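D-aminopeptidase (Bacillus subtilis, PDB 1HI9) removes N-terminal residues from peptides that contain D-amino acids, using two zinc ions per subunit, inside the central chamber of a self-compartmentalizing homodecamer. Local coordinates at residues A[96-102]-A[146-152]; A[136-140]-A[210-214]; A[164-168]-A[207-211]. All coordinates share one frame; numbering follows the deposited sequence.

Interaction 1 is the core contact. It joins two neighbouring parallel strands of the central mixed sheet, and nearly all of its residues are buried. Interactions 2 and 3 lie nearer the surface and share residues 210-211, in the loop between helix 187-203 and strand 218-223. In interaction 2 this loop packs on helix 133-143; in interaction 3 its earlier part meets the turn before strand 169-176. Backbone hydrogen bonds dominate interaction 1. Interaction 2 is apolar, built round a tyrosine ring. Interaction 3 mixes aliphatic contacts with one asparagine hydrogen bond to a backbone carbonyl. Val-148 of interaction 1 packs on Ile-165 and Val-208 of interaction 3.

Interaction 1: A[96-102]-A[146-152]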
loop_
_atom_site.group_PDB
_atom_site.type_symbol
_atom_site.label_atom_id
_atom_site.label_comp_id
_atom_site.label_asym_id
_atom_site.label_seq_id
_atom_site.Cartn_x
_atom_site.Cartn_y
_atom_site.Cartn_z
ATOM N N ARG A 96 36.434 -6.306 35.761
ATOM C CA ARG A 96 37.563 -5.431 36.043
ATOM C C ARG A 96 37.248 -4.009 35.585
ATOM O O ARG A 96 37.705 -3.037 36.185
ATOM C CB ARG A 96 38.813 -5.966 35.322
ATOM C CG ARG A 96 40.093 -5.103 35.398
ATOM C CD ARG A 96 40.809 -5.088 36.763
ATOM N NE ARG A 96 40.328 -4.021 37.605
ATOM C CZ ARG A 96 40.936 -2.906 38.006
ATOM N NH1 ARG A 96 40.221 -2.107 38.772
ATOM N NH2 ARG A 96 42.188 -2.577 37.705
ATOM N N GLY A 97 36.457 -3.889 34.525
ATOM C CA GLY A 97 36.118 -2.575 34.022
ATOM C C GLY A 97 35.081 -2.630 32.923
ATOM O O GLY A 97 34.737 -3.705 32.422
ATOM N N ALA A 98 34.584 -1.459 32.548
ATOM C CA ALA A 98 33.581 -1.358 31.510
ATOM C C ALA A 98 34.069 -0.471 30.381
ATOM O O ALA A 98 34.854 0.450 30.600
ATOM C CB ALA A 98 32.284 -0.811 32.088
ATOM N N LEU A 99 33.598 -0.766 29.171
ATOM C CA LEU A 99 33.969 -0.008 27.979
ATOM C C LEU A 99 32.695 0.346 27.207
ATOM O O LEU A 99 31.965 -0.538 26.763
ATOM C CB LEU A 99 34.901 -0.851 27.107
ATOM C CG LEU A 99 35.737 -0.144 26.030
ATOM C CD1 LEU A 99 36.715 -1.139 25.393
ATOM C CD2 LEU A 99 34.832 0.443 24.975
ATOM N N PHE A 100 32.428 1.641 27.062
ATOM C CA PHE A 100 31.244 2.103 26.336
ATOM C C PHE A 100 31.663 2.453 24.914
ATOM O O PHE A 100 32.536 3.299 24.716
ATOM C CB PHE A 100 30.641 3.334 27.025
ATOM C CG PHE A 100 30.115 3.070 28.413
ATOM C CD1 PHE A 100 29.610 4.113 29.186
ATOM C CD2 PHE A 100 30.100 1.792 28.945
ATOM C CE1 PHE A 100 29.101 3.878 30.458
ATOM C CE2 PHE A 100 29.592 1.556 30.212
ATOM C CZ PHE A 100 29.092 2.599 30.968
ATOM N N LEU A 101 31.034 1.807 23.934
ATOM C CA LEU A 101 31.359 2.008 22.516
ATOM C C LEU A 101 30.184 2.547 21.712
ATOM O O LEU A 101 29.040 2.154 21.925
ATOM C CB LEU A 101 31.796 0.679 21.897
ATOM C CG LEU A 101 33.006 0.631 20.968
ATOM C CD1 LEU A 101 33.081 -0.764 20.374
ATOM C CD2 LEU A 101 32.918 1.666 19.869
ATOM N N GLY A 102 30.483 3.430 20.767
ATOM C CA GLY A 102 29.444 3.998 19.936
ATOM C C GLY A 102 28.452 4.851 20.696
ATOM O O GLY A 102 27.281 4.941 20.318
ATOM N N VAL A 146 32.529 -1.090 39.547
ATOM C CA VAL A 146 33.247 -1.306 38.309
ATOM C C VAL A 146 33.456 0.042 37.661
ATOM O O VAL A 146 32.522 0.817 37.497
ATOM C CB VAL A 146 32.472 -2.217 37.357
ATOM C CG1 VAL A 146 33.232 -2.356 36.057
ATOM C CG2 VAL A 146 32.262 -3.577 38.005
ATOM N N PRO A 147 34.704 0.355 37.313
ATOM C CA PRO A 147 35.036 1.632 36.678
ATOM C C PRO A 147 34.876 1.621 35.156
ATOM O O PRO A 147 35.097 0.603 34.500
ATOM C CB PRO A 147 36.483 1.844 37.094
ATOM C CG PRO A 147 37.025 0.430 37.068
ATOM C CD PRO A 147 35.923 -0.362 37.737
ATOM N N VAL A 148 34.483 2.767 34.610
ATOM C CA VAL A 148 34.314 2.915 33.179
ATOM C C VAL A 148 35.687 3.332 32.660
ATOM O O VAL A 148 36.070 4.501 32.734
ATOM C CB VAL A 148 33.273 4.002 32.849
ATOM C CG1 VAL A 148 33.186 4.209 31.354
ATOM C CG2 VAL A 148 31.915 3.604 33.417
ATOM N N LEU A 149 36.430 2.364 32.141
ATOM C CA LEU A 149 37.778 2.608 31.656
ATOM C C LEU A 149 37.869 3.425 30.382
ATOM O O LEU A 149 38.769 4.251 30.226
ATOM C CB LEU A 149 38.494 1.274 31.450
ATOM C CG LEU A 149 38.507 0.357 32.673
ATOM C CD1 LEU A 149 39.324 -0.902 32.367
ATOM C CD2 LEU A 149 39.103 1.095 33.865
ATOM N N MET A 150 36.934 3.194 29.469
ATOM C CA MET A 150 36.949 3.882 28.188
ATOM C C MET A 150 35.547 4.168 27.660
ATOM O O MET A 150 34.602 3.432 27.935
ATOM C CB MET A 150 37.702 3.022 27.174
ATOM C CG MET A 150 37.992 3.691 25.846
ATOM S SD MET A 150 38.740 2.517 24.714
ATOM C CE MET A 150 37.798 2.822 23.226
ATOM N N VAL A 151 35.435 5.242 26.890
ATOM C CA VAL A 151 34.181 5.641 26.276
ATOM C C VAL A 151 34.512 6.126 24.866
ATOM O O VAL A 151 35.330 7.029 24.701
ATOM C CB VAL A 151 33.499 6.791 27.069
ATOM C CG1 VAL A 151 32.271 7.292 26.321
ATOM C CG2 VAL A 151 33.087 6.303 28.456
ATOM N N ALA A 152 33.898 5.510 23.856
ATOM C CA ALA A 152 34.129 5.892 22.469
ATOM C C ALA A 152 32.837 6.373 21.828
ATOM O O ALA A 152 31.746 5.905 22.160
ATOM C CB ALA A 152 34.687 4.721 21.688
#
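The Phe-100 ring carries Val-148 on one face: methyl CG1 sits over the centre, 4.2 Å from the ring centroid, a CH-pi contact. The other methyl, CG2, reaches toward the outer end of the ring, 3.9 Å from Phe-100 CZ. Val-151 CG2 approaches the ring obliquely. Phe-100 CG is anti to its carbonyl carbon (chi1 -64°), which lays the ring back along the sheet toward Val-148. The ring also stacks with Tyr-103. At the start of the contact, Pro-147 CG comes obliquely to the Arg-96 guanidinium.

Strands 97-101 and 148-152 run parallel, their axes 4.6 Å apart at closest approach. Ala-98 N donates to Pro-147 O, and Ala-98 O accepts from Leu-149 N at 2.9 Å. A beta bulge follows and shifts the register by one residue. Regular pairing then resumes: Phe-100 N donates to Met-150 O, with an N-H...O angle of 166°, and Ala-152 N donates to Phe-100 O at 2.7 Å. On the face away from Phe-100, Leu-99 and Met-150 lie side by side, with Leu-99 CG 3.9 Å from Met-150 CB. Helix 28-48 covers Leu-99 there, and helix 187-203 covers Met-150. Gly-97 CA lies 3.5 Å from Val-146 CG1. Leu-149 CD1 also packs on this CA and takes up the space beside it.

Strand 2-7, which is followed directly by the zinc ligand Asp-8, pairs with the other edge of 97-101. Gly-102, at the end of the segment, lies about 5 Å from the side chain of Asp-8. The buried polar groups that join 97-101 and 148-152 are thus largely backbone amides and carbonyls paired with each other, while the side chains add apolar packing on both faces of the sheet.

Interaction 2: A[136-140]-A[210-214]; sequences LNAYV and PLTPP
Tyr-139 and Leu-211 meet at the tight centre of this contact. Leu-211 CD1 lies over one face of the Tyr-139 ring, offset toward the rim and 4.0 Å from the centroid, in a CH-pi contact. The second methyl, CD2, comes 3.3 Å from Tyr-139 CE2. CD1 also touches Ala-138 CB at 3.6 Å, so one branch of the leucine fills the angle between the alanine and the tyrosine on the helix surface. The turn of the tyrosine side chain (chi1 -88°) carries its ring over to the loop.

Pro-213 adds a second apolar patch. Its CB lies 3.7 Å from Tyr-139 CD2, and its CG packs on the backbone O of Tyr-139. The Thr-212 carbonyl O sits at the ring edge, near the ring plane. Past this point the contact loosens: the Thr-212 side chain points away from the helix and is exposed to solvent. Without the Tyr-139 ring, as with an alanine here, Leu-211 and Pro-213 would probably lose the surface they pack on, opening a gap between helix and loop. Tyr-139 also touches Ile-126, Val-131 and Met-254.

Leu-211 is the centre of an inverse gamma turn, which probably helps to turn its side chain to the helix. The whole is a proline-rich loop laid across helix 133-143, the helix that begins at the zinc ligand Glu-133.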
loop_
_atom_site.group_PDB
_atom_site.type_symbol
_atom_site.label_atom_id
_atom_site.label_comp_id
_atom_site.label_asym_id
_atom_site.label_seq_id
_atom_site.Cartn_x
_atom_site.Cartn_y
_atom_site.Cartn_z
ATOM N N LEU A 136 23.926 7.475 33.426
ATOM C CA LEU A 136 23.163 6.436 34.102
ATOM C C LEU A 136 23.891 5.095 34.062
ATOM O O LEU A 136 23.954 4.397 35.072
ATOM C CB LEU A 136 21.779 6.271 33.471
ATOM C CG LEU A 136 20.705 7.305 33.806
ATOM C CD1 LEU A 136 19.385 6.889 33.130
ATOM C CD2 LEU A 136 20.512 7.404 35.315
ATOM N N ASN A 137 24.440 4.732 32.905
ATOM C CA ASN A 137 25.132 3.454 32.803
ATOM C C ASN A 137 26.403 3.441 33.662
ATOM O O ASN A 137 26.767 2.408 34.241
ATOM C CB ASN A 137 25.461 3.120 31.342
ATOM C CG ASN A 137 24.216 3.047 30.458
ATOM O OD1 ASN A 137 23.092 2.897 30.947
ATOM N ND2 ASN A 137 24.415 3.144 29.159
ATOM N N ALA A 138 27.058 4.596 33.769
ATOM C CA ALA A 138 28.265 4.694 34.572
ATOM C C ALA A 138 27.891 4.498 36.036
ATOM O O ALA A 138 28.589 3.807 36.781
ATOM C CB ALA A 138 28.935 6.052 34.363
ATOM N N TYR A 139 26.770 5.093 36.443
ATOM C CA TYR A 139 26.307 4.966 37.819
ATOM C C TYR A 139 25.960 3.519 38.160
ATOM O O TYR A 139 26.219 3.066 39.278
ATOM C CB TYR A 139 25.093 5.861 38.067
ATOM C CG TYR A 139 25.442 7.268 38.492
ATOM C CD1 TYR A 139 24.765 8.361 37.961
ATOM C CD2 TYR A 139 26.446 7.506 39.430
ATOM C CE1 TYR A 139 25.077 9.659 38.345
ATOM C CE2 TYR A 139 26.767 8.804 39.827
ATOM C CZ TYR A 139 26.076 9.877 39.277
ATOM O OH TYR A 139 26.377 11.169 39.661
ATOM N N VAL A 140 25.366 2.791 37.213
ATOM C CA VAL A 140 25.029 1.396 37.481
ATOM C C VAL A 140 26.334 0.614 37.588
ATOM O O VAL A 140 26.440 -0.313 38.374
ATOM C CB VAL A 140 24.146 0.785 36.369
ATOM C CG1 VAL A 140 23.959 -0.708 36.625
ATOM C CG2 VAL A 140 22.796 1.488 36.336
ATOM N N PRO A 210 35.377 3.942 40.107
ATOM C CA PRO A 210 33.957 3.710 39.842
ATOM C C PRO A 210 33.139 4.950 40.179
ATOM O O PRO A 210 33.432 5.647 41.146
ATOM C CB PRO A 210 33.620 2.535 40.763
ATOM C CG PRO A 210 34.914 1.786 40.841
ATOM C CD PRO A 210 35.911 2.912 41.014
ATOM N N LEU A 211 32.124 5.225 39.366
ATOM C CA LEU A 211 31.267 6.375 39.593
ATOM C C LEU A 211 30.225 5.968 40.633
ATOM O O LEU A 211 29.094 5.612 40.295
ATOM C CB LEU A 211 30.568 6.777 38.295
ATOM C CG LEU A 211 30.393 8.272 38.023
ATOM C CD1 LEU A 211 29.290 8.456 36.989
ATOM C CD2 LEU A 211 30.041 9.012 39.290
ATOM N N THR A 212 30.615 6.016 41.900
ATOM C CA THR A 212 29.727 5.625 42.983
ATOM C C THR A 212 28.453 6.459 43.030
ATOM O O THR A 212 28.500 7.694 43.079
ATOM C CB THR A 212 30.449 5.721 44.338
ATOM O OG1 THR A 212 31.658 4.954 44.280
ATOM C CG2 THR A 212 29.559 5.185 45.460
ATOM N N PRO A 213 27.289 5.791 42.999
ATOM C CA PRO A 213 26.003 6.483 43.041
ATOM C C PRO A 213 25.507 6.627 44.470
ATOM O O PRO A 213 25.945 5.908 45.362
ATOM C CB PRO A 213 25.110 5.562 42.227
ATOM C CG PRO A 213 25.593 4.213 42.682
ATOM C CD PRO A 213 27.100 4.372 42.641
ATOM N N PRO A 214 24.586 7.568 44.707
ATOM C CA PRO A 214 24.029 7.789 46.044
ATOM C C PRO A 214 23.350 6.511 46.539
ATOM O O PRO A 214 22.960 5.663 45.738
ATOM C CB PRO A 214 23.011 8.902 45.815
ATOM C CG PRO A 214 23.588 9.662 44.657
ATOM C CD PRO A 214 24.073 8.561 43.748
#

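Interaction 3: A[164-168]-A[207-211]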
loop_
_atom_site.group_PDB
_atom_site.type_symbol
_atom_site.label_atom_id
_atom_site.label_comp_id
_atom_site.label_asym_id
_atom_site.label_seq_id
_atom_site.Cartn_x
_atom_site.Cartn_y
_atom_site.Cartn_z
ATOM N N LEU A 164 32.567 13.768 33.572
ATOM C CA LEU A 164 31.866 12.994 34.581
ATOM C C LEU A 164 32.783 11.993 35.269
ATOM O O LEU A 164 32.711 11.810 36.479
ATOM C CB LEU A 164 30.692 12.255 33.940
ATOM C CG LEU A 164 29.868 11.368 34.875
ATOM C CD1 LEU A 164 29.022 12.244 35.772
ATOM C CD2 LEU A 164 28.990 10.438 34.067
ATOM N N ILE A 165 33.647 11.351 34.492
ATOM C CA ILE A 165 34.566 10.349 35.018
ATOM C C ILE A 165 36.024 10.798 34.904
ATOM O O ILE A 165 36.590 10.854 33.811
ATOM C CB ILE A 165 34.418 9.024 34.250
ATOM C CG1 ILE A 165 32.945 8.616 34.195
ATOM C CG2 ILE A 165 35.259 7.940 34.923
ATOM C CD1 ILE A 165 32.669 7.430 33.287
ATOM N N PRO A 166 36.655 11.110 36.039
ATOM C CA PRO A 166 38.054 11.550 36.053
ATOM C C PRO A 166 39.043 10.529 35.471
ATOM O O PRO A 166 38.982 9.336 35.784
ATOM C CB PRO A 166 38.314 11.816 37.534
ATOM C CG PRO A 166 36.943 12.229 38.050
ATOM C CD PRO A 166 36.052 11.204 37.379
ATOM N N ASN A 167 39.954 11.012 34.629
ATOM C CA ASN A 167 40.982 10.184 34.000
ATOM C C ASN A 167 40.467 9.142 33.017
ATOM O O ASN A 167 41.231 8.302 32.542
ATOM C CB ASN A 167 41.831 9.472 35.062
ATOM C CG ASN A 167 42.341 10.417 36.124
ATOM O OD1 ASN A 167 42.964 11.432 35.816
ATOM N ND2 ASN A 167 42.069 10.094 37.386
ATOM N N VAL A 168 39.179 9.183 32.709
ATOM C CA VAL A 168 38.621 8.218 31.779
ATOM C C VAL A 168 39.265 8.399 30.407
ATOM O O VAL A 168 39.620 9.512 30.022
ATOM C CB VAL A 168 37.090 8.388 31.639
ATOM C CG1 VAL A 168 36.763 9.731 30.995
ATOM C CG2 VAL A 168 36.517 7.248 30.813
ATOM N N LYS A 207 44.074 4.369 37.338
ATOM C CA LYS A 207 43.791 5.783 37.546
ATOM C C LYS A 207 42.313 6.150 37.453
ATOM O O LYS A 207 41.932 7.305 37.668
ATOM C CB LYS A 207 44.599 6.632 36.559
ATOM C CG LYS A 207 46.100 6.578 36.815
ATOM C CD LYS A 207 46.875 7.516 35.906
ATOM C CE LYS A 207 48.368 7.482 36.229
ATOM N NZ LYS A 207 49.151 8.371 35.323
ATOM N N VAL A 208 41.476 5.163 37.148
ATOM C CA VAL A 208 40.044 5.407 37.028
ATOM C C VAL A 208 39.249 4.751 38.144
ATOM O O VAL A 208 39.424 3.569 38.435
ATOM C CB VAL A 208 39.503 4.898 35.688
ATOM C CG1 VAL A 208 38.024 5.237 35.569
ATOM C CG2 VAL A 208 40.291 5.515 34.548
ATOM N N LYS A 209 38.364 5.527 38.761
ATOM C CA LYS A 209 37.548 5.014 39.851
ATOM C C LYS A 209 36.083 4.885 39.473
ATOM O O LYS A 209 35.582 5.616 38.622
ATOM C CB LYS A 209 37.674 5.912 41.086
ATOM C CG LYS A 209 38.970 5.748 41.864
ATOM C CD LYS A 209 38.876 6.470 43.194
ATOM C CE LYS A 209 40.071 6.164 44.091
ATOM N NZ LYS A 209 39.914 6.732 45.482
ATOM N N PRO A 210 35.377 3.942 40.107
ATOM C CA PRO A 210 33.957 3.710 39.842
ATOM C C PRO A 210 33.139 4.950 40.179
ATOM O O PRO A 210 33.432 5.647 41.146
ATOM C CB PRO A 210 33.620 2.535 40.763
ATOM C CG PRO A 210 34.914 1.786 40.841
ATOM C CD PRO A 210 35.911 2.912 41.014
ATOM N N LEU A 211 32.124 5.225 39.366
ATOM C CA LEU A 211 31.267 6.375 39.593
ATOM C C LEU A 211 30.225 5.968 40.633
ATOM O O LEU A 211 29.094 5.612 40.295
ATOM C CB LEU A 211 30.568 6.777 38.295
ATOM C CG LEU A 211 30.393 8.272 38.023
ATOM C CD1 LEU A 211 29.290 8.456 36.989
ATOM C CD2 LEU A 211 30.041 9.012 39.290
HETATM O O HOH W 1 37.778 8.461 37.680
#
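A type II beta turn, Ile-165 to Val-168, leads into strand 169-176 and packs against the loop that follows helix 187-203. Asn-167 holds the positive-phi position of the turn. Its ND2 donates to the backbone O of Lys-207 at 2.8 Å. The bond is bent, with an N-H...O angle of 137°, and the carbonyl oxygen lies 28° out of the asparagine amide plane. With chi1 at -50°, the Asn-167 amide lies beside its own backbone N and reaches across to the loop. The aliphatic part of the Lys-207 side chain starts beside Asn-167 CB, but its end leads away.

Val-208 packs against the turn with both methyls. CG1 meets Ile-165 CG2 at 3.9 Å, and CG2 lies 3.6 Å from the backbone O of Asn-167. The valine also touches Pro-147, at the entry to strand 148-152. At the other end of the contact, Leu-164 and Leu-211 cross at about a right angle. Leu-211 CD1 sits 3.5 Å from Leu-164 CD2 and close to its CG, so this methyl is shared between Leu-164 and helix 133-143.

A water lies between the two backbones and accepts from Lys-209 N at 3.2 Å. Its approach to Pro-166 O is too short to be trusted as a bond. The chemistry is therefore divided. Ile-165 and Val-208 form the buried apolar part, and the leucine pair is partly open to solvent. Near the surface the asparagine amide carries the polar link to Lys-207 O, between two segments that have no direct backbone pairing with each other.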